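Local coordinates for DNA mismatch repair protein PMS1 (Saccharomyces cerevisiae, PDB 3H4L), which binds ATP, and probably hydrolyses it, through its N-terminal GHKL-type domain as a MutL-family protein of DNA mismatch repair, at residues T28-L33 / E55-S60; I184-K189 / R214-S219; Q283-N288 / T296-C301. All coordinates share one frame; numbering follows the deposited sequence.

Contact 1: T28-L33 / E55-S60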
ATOM      1  N   THR B  28      18.353   3.047   1.498  1.00 31.22           N
ATOM      2  CA  THR B  28      19.400   3.206   2.504  1.00 30.31           C
ATOM      3  C   THR B  28      18.853   4.077   3.627  1.00 30.14           C
ATOM      4  O   THR B  28      19.050   3.787   4.808  1.00 28.59           O
ATOM      5  CB  THR B  28      20.647   3.888   1.899  1.00 30.71           C
ATOM      6  OG1 THR B  28      21.127   3.100   0.805  1.00 35.49           O
ATOM      7  CG2 THR B  28      21.756   4.026   2.931  1.00 24.33           C
ATOM      8  N   ALA B  29      18.157   5.146   3.259  1.00 28.35           N
ATOM      9  CA  ALA B  29      17.591   6.030   4.264  1.00 28.44           C
ATOM     10  C   ALA B  29      16.680   5.229   5.187  1.00 28.58           C
ATOM     11  O   ALA B  29      16.771   5.347   6.404  1.00 29.44           O
ATOM     12  CB  ALA B  29      16.813   7.165   3.596  1.00 28.77           C
ATOM     13  N   VAL B  30      15.817   4.401   4.606  1.00 29.32           N
ATOM     14  CA  VAL B  30      14.899   3.574   5.386  1.00 31.07           C
ATOM     15  C   VAL B  30      15.650   2.625   6.307  1.00 32.13           C
ATOM     16  O   VAL B  30      15.279   2.456   7.473  1.00 32.35           O
ATOM     17  CB  VAL B  30      13.989   2.734   4.475  1.00 31.27           C
ATOM     18  CG1 VAL B  30      13.080   1.848   5.319  1.00 31.94           C
ATOM     19  CG2 VAL B  30      13.167   3.654   3.576  1.00 31.49           C
ATOM     20  N   LYS B  31      16.696   1.992   5.781  1.00 32.52           N
ATOM     21  CA  LYS B  31      17.489   1.081   6.593  1.00 33.44           C
ATOM     22  C   LYS B  31      17.932   1.804   7.855  1.00 33.11           C
ATOM     23  O   LYS B  31      17.753   1.294   8.963  1.00 34.90           O
ATOM     24  CB  LYS B  31      18.746   0.639   5.862  1.00 35.58           C
ATOM     25  CG  LYS B  31      18.633  -0.583   5.002  1.00 41.71           C
ATOM     26  CD  LYS B  31      20.038  -0.955   4.538  1.00 44.70           C
ATOM     27  CE  LYS B  31      20.056  -2.175   3.641  1.00 50.76           C
ATOM     28  NZ  LYS B  31      21.461  -2.531   3.272  1.00 54.26           N
ATOM     29  N   GLU B  32      18.514   2.989   7.672  1.00 31.99           N
ATOM     30  CA  GLU B  32      19.026   3.803   8.775  1.00 31.65           C
ATOM     31  C   GLU B  32      17.978   4.120   9.832  1.00 32.33           C
ATOM     32  O   GLU B  32      18.264   4.088  11.039  1.00 31.87           O
ATOM     33  CB  GLU B  32      19.632   5.101   8.236  1.00 32.65           C
ATOM     34  CG  GLU B  32      20.806   4.885   7.266  1.00 33.11           C
ATOM     35  CD  GLU B  32      22.026   4.263   7.931  1.00 35.04           C
ATOM     36  OE1 GLU B  32      21.929   3.807   9.093  1.00 34.13           O
ATOM     37  OE2 GLU B  32      23.093   4.220   7.281  1.00 40.00           O
ATOM     38  N   LEU B  33      16.763   4.415   9.381  1.00 29.22           N
ATOM     39  CA  LEU B  33      15.677   4.723  10.298  1.00 29.90           C
ATOM     40  C   LEU B  33      15.177   3.489  11.071  1.00 28.86           C
ATOM     41  O   LEU B  33      14.991   3.548  12.294  1.00 26.61           O
ATOM     42  CB  LEU B  33      14.530   5.379   9.531  1.00 30.78           C
ATOM     43  CG  LEU B  33      14.968   6.701   8.899  1.00 32.48           C
ATOM     44  CD1 LEU B  33      13.837   7.259   8.052  1.00 31.21           C
ATOM     45  CD2 LEU B  33      15.391   7.687   9.997  1.00 30.43           C
ATOM     46  N   GLU B  55       7.949  12.306  -1.893  1.00 35.20           N
ATOM     47  CA  GLU B  55       7.581  13.412  -1.018  1.00 34.16           C
ATOM     48  C   GLU B  55       8.240  13.268   0.349  1.00 33.29           C
ATOM     49  O   GLU B  55       8.857  14.204   0.858  1.00 33.22           O
ATOM     50  CB  GLU B  55       6.055  13.455  -0.863  1.00 35.53           C
ATOM     51  CG  GLU B  55       5.518  14.508   0.093  1.00 38.86           C
ATOM     52  CD  GLU B  55       5.775  15.930  -0.372  1.00 45.17           C
ATOM     53  OE1 GLU B  55       6.247  16.120  -1.520  1.00 47.03           O
ATOM     54  OE2 GLU B  55       5.492  16.866   0.413  1.00 46.49           O
ATOM     55  N   SER B  56       8.127  12.089   0.948  1.00 32.38           N
ATOM     56  CA  SER B  56       8.723  11.895   2.264  1.00 33.53           C
ATOM     57  C   SER B  56       8.578  10.490   2.827  1.00 33.65           C
ATOM     58  O   SER B  56       7.818   9.661   2.316  1.00 33.16           O
ATOM     59  CB  SER B  56       8.091  12.869   3.252  1.00 34.99           C
ATOM     60  OG  SER B  56       6.682  12.692   3.282  1.00 35.69           O
ATOM     61  N   ILE B  57       9.324  10.235   3.894  1.00 31.73           N
ATOM     62  CA  ILE B  57       9.251   8.962   4.569  1.00 31.86           C
ATOM     63  C   ILE B  57       9.262   9.263   6.036  1.00 33.14           C
ATOM     64  O   ILE B  57      10.069  10.057   6.497  1.00 33.42           O
ATOM     65  CB  ILE B  57      10.419   8.025   4.243  1.00 33.27           C
ATOM     66  CG1 ILE B  57      10.371   6.860   5.232  1.00 33.63           C
ATOM     67  CG2 ILE B  57      11.723   8.760   4.260  1.00 31.51           C
ATOM     68  CD1 ILE B  57      11.401   5.809   5.003  1.00 38.99           C
ATOM     69  N   GLU B  58       8.376   8.611   6.775  1.00 34.36           N
ATOM     70  CA  GLU B  58       8.295   8.830   8.203  1.00 35.03           C
ATOM     71  C   GLU B  58       8.437   7.524   8.978  1.00 34.48           C
ATOM     72  O   GLU B  58       7.800   6.521   8.667  1.00 35.49           O
ATOM     73  CB  GLU B  58       6.971   9.529   8.543  1.00 36.02           C
ATOM     74  CG  GLU B  58       6.666   9.601  10.044  1.00 41.29           C
ATOM     75  CD  GLU B  58       5.357  10.317  10.372  1.00 44.34           C
ATOM     76  OE1 GLU B  58       4.811  10.069  11.470  1.00 45.43           O
ATOM     77  OE2 GLU B  58       4.877  11.129   9.551  1.00 46.06           O
ATOM     78  N   CYS B  59       9.281   7.535   9.996  1.00 34.11           N
ATOM     79  CA  CYS B  59       9.460   6.336  10.790  1.00 33.26           C
ATOM     80  C   CYS B  59       9.074   6.617  12.239  1.00 35.50           C
ATOM     81  O   CYS B  59       9.668   7.489  12.891  1.00 33.51           O
ATOM     82  CB  CYS B  59      10.907   5.851  10.706  1.00 30.70           C
ATOM     83  SG  CYS B  59      11.157   4.261  11.481  1.00 32.17           S
ATOM     84  N   SER B  60       8.065   5.888  12.723  1.00 34.82           N
ATOM     85  CA  SER B  60       7.565   6.049  14.087  1.00 37.22           C
ATOM     86  C   SER B  60       7.723   4.801  14.927  1.00 36.93           C
ATOM     87  O   SER B  60       7.334   3.707  14.510  1.00 36.34           O
ATOM     88  CB  SER B  60       6.082   6.436  14.089  1.00 38.00           C
ATOM     89  OG  SER B  60       5.914   7.832  13.979  1.00 38.78           O
TER
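Leu33 and Cys59 meet through their first side-chain carbons, Leu33 CB lying 3.8 Å from Cys59 CB, and the close approach of the two backbones here, 6.4 Å between the CA atoms, makes this the tighter end of the contact. The thiol lies alongside the leucine: Cys59 SG sits anti to its own backbone N (chi1 -172°) and comes within 4.1 Å of Leu33 CB. From there the leucine reaches along the strand, and its CD1 branch meets the end of the isoleucine tip to tip, with Leu33 CD1 4.2 Å from Ile57 CD1. Ile57 holds an extended side chain, CG1 anti to the backbone N at chi1 168°, which carries its terminal methyl up to the helix and the end of Leu33.

Behind this first shell, the helix and the strand run nearly parallel, at 15° with 9.4 Å between axes. Strands 44-50 and 144-150 flank strand 56-61 in the sheet, Phe49 and Val149 packing on Ile57, while Val30 touches Cys174 and Ile178 of helix 167-184.

All four touching residues are buried and no hydrogen bond crosses between the segments, so helix and sheet are joined here by apolar packing. Glu32, in the same helix turn, takes no part in that packing and touches the bound ATP analogue, so the apolar contact and the nucleotide site share one helix.

Contact 2: I184-K189 / R214-S219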
ATOM      1  N   ILE B 184      12.229 -11.360  10.460  1.00 45.38           N
ATOM      2  CA  ILE B 184      13.055 -11.819  11.565  1.00 47.33           C
ATOM      3  C   ILE B 184      12.692 -11.202  12.909  1.00 48.48           C
ATOM      4  O   ILE B 184      12.909 -11.813  13.951  1.00 50.10           O
ATOM      5  CB  ILE B 184      14.540 -11.539  11.302  1.00 48.08           C
ATOM      6  CG1 ILE B 184      15.407 -12.287  12.322  1.00 50.03           C
ATOM      7  CG2 ILE B 184      14.809 -10.050  11.400  1.00 47.81           C
ATOM      8  CD1 ILE B 184      15.368 -13.810  12.191  1.00 48.25           C
ATOM      9  N   ASN B 185      12.138  -9.998  12.896  1.00 49.56           N
ATOM     10  CA  ASN B 185      11.784  -9.334  14.144  1.00 50.55           C
ATOM     11  C   ASN B 185      10.371  -9.612  14.649  1.00 51.82           C
ATOM     12  O   ASN B 185       9.478  -8.762  14.583  1.00 51.34           O
ATOM     13  CB  ASN B 185      12.026  -7.835  14.014  1.00 49.18           C
ATOM     14  CG  ASN B 185      13.497  -7.504  13.903  1.00 49.12           C
ATOM     15  OD1 ASN B 185      14.248  -7.638  14.868  1.00 50.49           O
ATOM     16  ND2 ASN B 185      13.923  -7.085  12.718  1.00 48.01           N
ATOM     17  N   ALA B 186      10.210 -10.821  15.176  1.00 52.15           N
ATOM     18  CA  ALA B 186       8.960 -11.312  15.733  1.00 51.73           C
ATOM     19  C   ALA B 186       8.445 -10.447  16.886  1.00 50.46           C
ATOM     20  O   ALA B 186       7.248 -10.196  17.001  1.00 51.44           O
ATOM     21  CB  ALA B 186       9.165 -12.735  16.216  1.00 52.92           C
ATOM     22  N   ALA B 187       9.356 -10.004  17.743  1.00 48.25           N
ATOM     23  CA  ALA B 187       8.995  -9.185  18.890  1.00 46.58           C
ATOM     24  C   ALA B 187       8.628  -7.759  18.482  1.00 45.90           C
ATOM     25  O   ALA B 187       8.382  -6.903  19.339  1.00 45.68           O
ATOM     26  CB  ALA B 187      10.156  -9.160  19.885  1.00 44.59           C
ATOM     27  N   ILE B 188       8.581  -7.508  17.177  1.00 44.45           N
ATOM     28  CA  ILE B 188       8.280  -6.176  16.671  1.00 43.61           C
ATOM     29  C   ILE B 188       7.116  -6.133  15.690  1.00 42.73           C
ATOM     30  O   ILE B 188       7.008  -6.981  14.807  1.00 43.13           O
ATOM     31  CB  ILE B 188       9.523  -5.568  15.968  1.00 42.79           C
ATOM     32  CG1 ILE B 188      10.682  -5.452  16.960  1.00 41.62           C
ATOM     33  CG2 ILE B 188       9.187  -4.194  15.391  1.00 42.37           C
ATOM     34  CD1 ILE B 188      11.943  -4.862  16.372  1.00 39.11           C
ATOM     35  N   LYS B 189       6.249  -5.140  15.846  1.00 41.19           N
ATOM     36  CA  LYS B 189       5.122  -4.980  14.933  1.00 41.77           C
ATOM     37  C   LYS B 189       5.437  -3.910  13.892  1.00 40.36           C
ATOM     38  O   LYS B 189       5.673  -2.750  14.235  1.00 40.44           O
ATOM     39  CB  LYS B 189       3.845  -4.559  15.667  1.00 43.17           C
ATOM     40  CG  LYS B 189       2.755  -4.129  14.689  1.00 46.77           C
ATOM     41  CD  LYS B 189       1.513  -3.547  15.349  1.00 50.69           C
ATOM     42  CE  LYS B 189       0.468  -3.215  14.274  1.00 53.39           C
ATOM     43  NZ  LYS B 189      -0.854  -2.797  14.828  1.00 56.62           N
ATOM     44  N   ARG B 214       7.287 -17.798  10.930  1.00 58.47           N
ATOM     45  CA  ARG B 214       6.291 -18.374  10.047  1.00 58.01           C
ATOM     46  C   ARG B 214       5.097 -17.450   9.867  1.00 57.21           C
ATOM     47  O   ARG B 214       4.743 -17.090   8.743  1.00 56.64           O
ATOM     48  CB  ARG B 214       5.813 -19.708  10.604  1.00 60.87           C
ATOM     49  CG  ARG B 214       4.711 -20.327   9.780  1.00 65.03           C
ATOM     50  CD  ARG B 214       4.360 -21.706  10.269  1.00 68.09           C
ATOM     51  NE  ARG B 214       3.533 -22.397   9.291  1.00 72.70           N
ATOM     52  CZ  ARG B 214       3.288 -23.701   9.312  1.00 75.98           C
ATOM     53  NH1 ARG B 214       3.808 -24.460  10.269  1.00 77.29           N
ATOM     54  NH2 ARG B 214       2.532 -24.247   8.370  1.00 77.77           N
ATOM     55  N   LYS B 215       4.466 -17.075  10.976  1.00 55.82           N
ATOM     56  CA  LYS B 215       3.314 -16.193  10.907  1.00 55.18           C
ATOM     57  C   LYS B 215       3.667 -14.953  10.091  1.00 54.64           C
ATOM     58  O   LYS B 215       2.845 -14.470   9.305  1.00 55.73           O
ATOM     59  CB  LYS B 215       2.846 -15.800  12.311  1.00 56.13           C
ATOM     60  CG  LYS B 215       2.435 -16.999  13.172  1.00 59.49           C
ATOM     61  CD  LYS B 215       1.816 -16.592  14.510  1.00 60.24           C
ATOM     62  CE  LYS B 215       0.451 -15.944  14.315  1.00 64.27           C
ATOM     63  NZ  LYS B 215      -0.185 -15.514  15.600  1.00 65.94           N
ATOM     64  N   ASN B 216       4.894 -14.457  10.252  1.00 51.89           N
ATOM     65  CA  ASN B 216       5.330 -13.273   9.516  1.00 49.20           C
ATOM     66  C   ASN B 216       5.595 -13.519   8.035  1.00 47.72           C
ATOM     67  O   ASN B 216       5.351 -12.643   7.212  1.00 47.10           O
ATOM     68  CB  ASN B 216       6.570 -12.644  10.161  1.00 48.90           C
ATOM     69  CG  ASN B 216       6.250 -11.942  11.466  1.00 49.38           C
ATOM     70  OD1 ASN B 216       5.146 -11.441  11.649  1.00 51.61           O
ATOM     71  ND2 ASN B 216       7.217 -11.891  12.373  1.00 49.37           N
ATOM     72  N   ILE B 217       6.101 -14.692   7.678  1.00 47.06           N
ATOM     73  CA  ILE B 217       6.349 -14.955   6.264  1.00 45.88           C
ATOM     74  C   ILE B 217       4.992 -15.034   5.587  1.00 46.71           C
ATOM     75  O   ILE B 217       4.819 -14.568   4.464  1.00 45.14           O
ATOM     76  CB  ILE B 217       7.099 -16.290   6.028  1.00 44.36           C
ATOM     77  CG1 ILE B 217       8.525 -16.193   6.573  1.00 40.87           C
ATOM     78  CG2 ILE B 217       7.117 -16.630   4.528  1.00 42.44           C
ATOM     79  CD1 ILE B 217       9.338 -17.455   6.390  1.00 39.05           C
ATOM     80  N   SER B 218       4.027 -15.617   6.292  1.00 48.62           N
ATOM     81  CA  SER B 218       2.680 -15.759   5.753  1.00 52.01           C
ATOM     82  C   SER B 218       1.956 -14.423   5.580  1.00 51.92           C
ATOM     83  O   SER B 218       1.126 -14.270   4.675  1.00 51.62           O
ATOM     84  CB  SER B 218       1.851 -16.695   6.635  1.00 52.59           C
ATOM     85  OG  SER B 218       2.127 -18.048   6.308  1.00 55.99           O
ATOM     86  N   SER B 219       2.266 -13.469   6.450  1.00 51.24           N
ATOM     87  CA  SER B 219       1.662 -12.145   6.375  1.00 51.59           C
ATOM     88  C   SER B 219       2.344 -11.370   5.256  1.00 52.63           C
ATOM     89  O   SER B 219       1.694 -10.766   4.404  1.00 55.37           O
ATOM     90  CB  SER B 219       1.863 -11.389   7.689  1.00 49.09           C
ATOM     91  OG  SER B 219       1.352 -12.129   8.776  1.00 49.11           O
TER
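Asn216 reaches from helix 213-221 to the backbone of Ala186, and these two residues supply most of the 72 Å² buried between segments 184-189 and 214-219. The amide nitrogen does the touching: Asn216 ND2 lies 3.8 Å from Ala186 CA and 4.4 Å from Ala186 CB, so the amide end rests against the alanine's backbone carbon more closely than against its methyl. Asn216 CG is anti to its own carbonyl carbon and beside the backbone N (chi1 -72°), a setting that carries the amide off the helix to the loop. The same nitrogen stands 4.4 Å from Asn185 O, and no hydrogen bond links the two segments. Around the asparagine, Thr207 and Ser211 also touch its side chain.

Ala186 is held by its surroundings as well as by this touch. Its backbone pairs with that of Ser211, so the turn is tied to the loop that leads into helix 213-221. Asn185, the third participant, marks the point where the chain leaves helix 167-184. It is the centre of an inverse gamma turn, and it opens a type I turn in which Ile188 N bonds to Asn185 O at 3.0 Å. Its first side-chain bond points away from helix 213-221, and Asn185 ND2 bonds back to the carbonyl of Tyr181 in the preceding helix.

The arrangement is a helix-to-strand connection: helix 167-184 ends, a tight turn redirects the chain into strand 189-195 of the eight-stranded sheet, and helix 213-221 packs lightly against the bend.

Contact 3: Q283-N288 / T296-C301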
ATOM      1  N   GLN B 283      15.548 -14.314  -1.050  1.00 55.00           N
ATOM      2  CA  GLN B 283      16.519 -14.930  -0.150  1.00 54.20           C
ATOM      3  C   GLN B 283      16.944 -13.991   0.997  1.00 53.22           C
ATOM      4  O   GLN B 283      17.525 -12.931   0.763  1.00 52.85           O
ATOM      5  CB  GLN B 283      17.743 -15.389  -0.958  1.00 53.49           C
ATOM      6  CG  GLN B 283      17.390 -16.094  -2.276  1.00 53.40           C
ATOM      7  CD  GLN B 283      18.572 -16.822  -2.908  1.00 52.80           C
ATOM      8  OE1 GLN B 283      19.664 -16.269  -3.042  1.00 53.11           O
ATOM      9  NE2 GLN B 283      18.350 -18.068  -3.308  1.00 49.62           N
ATOM     10  N   PHE B 284      16.646 -14.395   2.234  1.00 50.96           N
ATOM     11  CA  PHE B 284      16.985 -13.608   3.427  1.00 49.00           C
ATOM     12  C   PHE B 284      17.828 -14.422   4.409  1.00 49.74           C
ATOM     13  O   PHE B 284      17.486 -15.563   4.741  1.00 48.95           O
ATOM     14  CB  PHE B 284      15.722 -13.153   4.172  1.00 45.52           C
ATOM     15  CG  PHE B 284      14.789 -12.327   3.346  1.00 44.17           C
ATOM     16  CD1 PHE B 284      13.903 -12.926   2.470  1.00 44.15           C
ATOM     17  CD2 PHE B 284      14.792 -10.938   3.447  1.00 44.46           C
ATOM     18  CE1 PHE B 284      13.028 -12.156   1.704  1.00 42.92           C
ATOM     19  CE2 PHE B 284      13.920 -10.161   2.683  1.00 43.31           C
ATOM     20  CZ  PHE B 284      13.037 -10.773   1.812  1.00 41.52           C
ATOM     21  N   ILE B 285      18.912 -13.825   4.893  1.00 49.59           N
ATOM     22  CA  ILE B 285      19.799 -14.489   5.850  1.00 50.86           C
ATOM     23  C   ILE B 285      20.056 -13.571   7.028  1.00 49.70           C
ATOM     24  O   ILE B 285      20.343 -12.381   6.858  1.00 49.11           O
ATOM     25  CB  ILE B 285      21.154 -14.796   5.244  1.00 51.88           C
ATOM     26  CG1 ILE B 285      21.735 -13.480   4.727  1.00 54.47           C
ATOM     27  CG2 ILE B 285      21.020 -15.851   4.169  1.00 51.24           C
ATOM     28  CD1 ILE B 285      22.969 -13.591   3.953  1.00 55.68           C
ATOM     29  N   TYR B 286      19.980 -14.131   8.223  1.00 49.06           N
ATOM     30  CA  TYR B 286      20.203 -13.344   9.413  1.00 49.50           C
ATOM     31  C   TYR B 286      21.206 -13.971  10.370  1.00 50.42           C
ATOM     32  O   TYR B 286      21.270 -15.190  10.524  1.00 47.57           O
ATOM     33  CB  TYR B 286      18.893 -13.145  10.165  1.00 49.12           C
ATOM     34  CG  TYR B 286      17.716 -12.735   9.322  1.00 47.19           C
ATOM     35  CD1 TYR B 286      17.019 -13.671   8.562  1.00 45.11           C
ATOM     36  CD2 TYR B 286      17.246 -11.423   9.349  1.00 46.15           C
ATOM     37  CE1 TYR B 286      15.873 -13.313   7.868  1.00 47.11           C
ATOM     38  CE2 TYR B 286      16.107 -11.055   8.656  1.00 45.46           C
ATOM     39  CZ  TYR B 286      15.417 -12.004   7.926  1.00 45.62           C
ATOM     40  OH  TYR B 286      14.228 -11.665   7.323  1.00 42.58           O
ATOM     41  N   VAL B 287      21.992 -13.113  11.008  1.00 52.11           N
ATOM     42  CA  VAL B 287      22.965 -13.543  11.997  1.00 53.71           C
ATOM     43  C   VAL B 287      22.579 -12.753  13.238  1.00 54.59           C
ATOM     44  O   VAL B 287      22.720 -11.528  13.289  1.00 54.30           O
ATOM     45  CB  VAL B 287      24.403 -13.211  11.567  1.00 53.74           C
ATOM     46  CG1 VAL B 287      25.384 -13.617  12.665  1.00 55.31           C
ATOM     47  CG2 VAL B 287      24.727 -13.943  10.279  1.00 52.90           C
ATOM     48  N   ASN B 288      22.064 -13.469  14.231  1.00 56.32           N
ATOM     49  CA  ASN B 288      21.603 -12.854  15.469  1.00 57.82           C
ATOM     50  C   ASN B 288      20.544 -11.790  15.180  1.00 58.42           C
ATOM     51  O   ASN B 288      20.697 -10.620  15.536  1.00 58.89           O
ATOM     52  CB  ASN B 288      22.770 -12.250  16.262  1.00 56.41           C
ATOM     53  CG  ASN B 288      23.762 -13.302  16.734  1.00 56.14           C
ATOM     54  OD1 ASN B 288      23.397 -14.447  17.026  1.00 51.41           O
ATOM     55  ND2 ASN B 288      25.027 -12.911  16.823  1.00 56.61           N
ATOM     56  N   THR B 296      28.834 -15.041   0.485  1.00 79.56           N
ATOM     57  CA  THR B 296      29.396 -16.384   0.512  1.00 77.92           C
ATOM     58  C   THR B 296      28.396 -17.479   0.896  1.00 76.36           C
ATOM     59  O   THR B 296      28.276 -18.479   0.189  1.00 75.77           O
ATOM     60  CB  THR B 296      30.624 -16.432   1.466  1.00 78.93           C
ATOM     61  OG1 THR B 296      31.051 -17.787   1.648  1.00 80.30           O
ATOM     62  CG2 THR B 296      30.281 -15.828   2.812  1.00 79.59           C
ATOM     63  N   LEU B 297      27.671 -17.294   1.998  1.00 74.83           N
ATOM     64  CA  LEU B 297      26.708 -18.302   2.440  1.00 73.31           C
ATOM     65  C   LEU B 297      25.543 -18.502   1.474  1.00 72.67           C
ATOM     66  O   LEU B 297      24.929 -19.573   1.448  1.00 72.69           O
ATOM     67  CB  LEU B 297      26.158 -17.958   3.826  1.00 73.16           C
ATOM     68  CG  LEU B 297      25.237 -19.023   4.441  1.00 73.54           C
ATOM     69  CD1 LEU B 297      26.002 -20.330   4.652  1.00 72.83           C
ATOM     70  CD2 LEU B 297      24.686 -18.516   5.764  1.00 73.82           C
ATOM     71  N   LEU B 298      25.221 -17.480   0.686  1.00 71.36           N
ATOM     72  CA  LEU B 298      24.135 -17.623  -0.274  1.00 70.20           C
ATOM     73  C   LEU B 298      24.627 -18.474  -1.432  1.00 70.10           C
ATOM     74  O   LEU B 298      23.928 -19.389  -1.879  1.00 69.98           O
ATOM     75  CB  LEU B 298      23.658 -16.260  -0.787  1.00 68.19           C
ATOM     76  CG  LEU B 298      22.650 -15.531   0.102  1.00 67.08           C
ATOM     77  CD1 LEU B 298      22.142 -14.301  -0.627  1.00 66.97           C
ATOM     78  CD2 LEU B 298      21.489 -16.453   0.443  1.00 65.58           C
ATOM     79  N   LYS B 299      25.834 -18.178  -1.911  1.00 68.90           N
ATOM     80  CA  LYS B 299      26.402 -18.946  -3.006  1.00 68.61           C
ATOM     81  C   LYS B 299      26.292 -20.413  -2.619  1.00 67.94           C
ATOM     82  O   LYS B 299      25.779 -21.228  -3.383  1.00 68.16           O
ATOM     83  CB  LYS B 299      27.859 -18.565  -3.225  1.00 68.89           C
ATOM     84  N   CYS B 300      26.755 -20.739  -1.418  1.00 67.26           N
ATOM     85  CA  CYS B 300      26.694 -22.112  -0.945  1.00 67.46           C
ATOM     86  C   CYS B 300      25.260 -22.648  -0.993  1.00 67.65           C
ATOM     87  O   CYS B 300      25.021 -23.748  -1.498  1.00 68.53           O
ATOM     88  CB  CYS B 300      27.245 -22.212   0.478  1.00 67.04           C
ATOM     89  SG  CYS B 300      27.231 -23.902   1.129  1.00 69.69           S
ATOM     90  N   CYS B 301      24.311 -21.874  -0.475  1.00 66.99           N
ATOM     91  CA  CYS B 301      22.908 -22.280  -0.476  1.00 66.12           C
ATOM     92  C   CYS B 301      22.480 -22.643  -1.892  1.00 65.98           C
ATOM     93  O   CYS B 301      21.969 -23.731  -2.141  1.00 67.12           O
ATOM     94  CB  CYS B 301      22.024 -21.135   0.037  1.00 66.80           C
ATOM     95  SG  CYS B 301      21.446 -21.222   1.755  1.00 62.86           S
TER
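Leu298 of helix 295-306 meets strand 283-287 through its CD2 methyl, which serves both of the strand residues that touch it. The apolar part of the contact is the pairing with Ile285, where Leu298 CD2 lies 3.8 Å from Ile285 CG2. The two side chains pass at a slant to each other, branch against branch. In Ile285 the CG1 arm is folded between the backbone N and the carbonyl carbon (chi1 56°), and it is CG2, anti to the carbonyl carbon, that is presented to the leucine.

A second kind of contact joins a polar side chain to the same leucine. Leu298 CD2 sits over the face of the Gln283 amide at its oxygen, 3.9 Å from Gln283 OE1, with Leu298 CD1 further toward the amide plane and 4.0 Å from the same oxygen. Beyond CG the glutamine chain is extended, which carries the amide across the leucine.

The hydrogen bonds of the glutamine go to residues outside the two segments. Gln283 NE2 bonds to the carbonyl oxygen of Pro314 and to Asn302 OD1, the latter further along helix 295-306. On the strand, backbone bonds from Phe284 and Tyr286 join it to strand 316-321, completing a beta-alpha-beta unit with the helix as its crossover.

With no hydrogen bond between the segments themselves, the helix is seated on this edge strand by apolar packing of Leu298 on Ile285 and on the face of the glutamine amide, and the two bonds from Gln283 NE2 probably fix how that amide is turned over the leucine.

Overall arrangement
The three contacts follow one another along the chain. Contact 1 is the one that holds a nucleotide-pocket residue, Glu32, and its Leu33 side chain is about 6 Å from the bound ATP analogue and about 8 Å from a magnesium ion. Contact 2 is centred 20 Å from contact 1, with nearest atoms about 7 Å apart. Helix 167-184 bridges them, since it packs on Val30 and ends at the turn of contact 2. Contact 3, between an edge strand of the four-stranded sheet and its crossover helix, is centred 25 Å from contact 1 but 19 Å from contact 2, which it touches where Ile184 packs on the ring of Tyr286. The end of helix 167-184 is thus one place where the ATPase-type part packs on the four-stranded sheet.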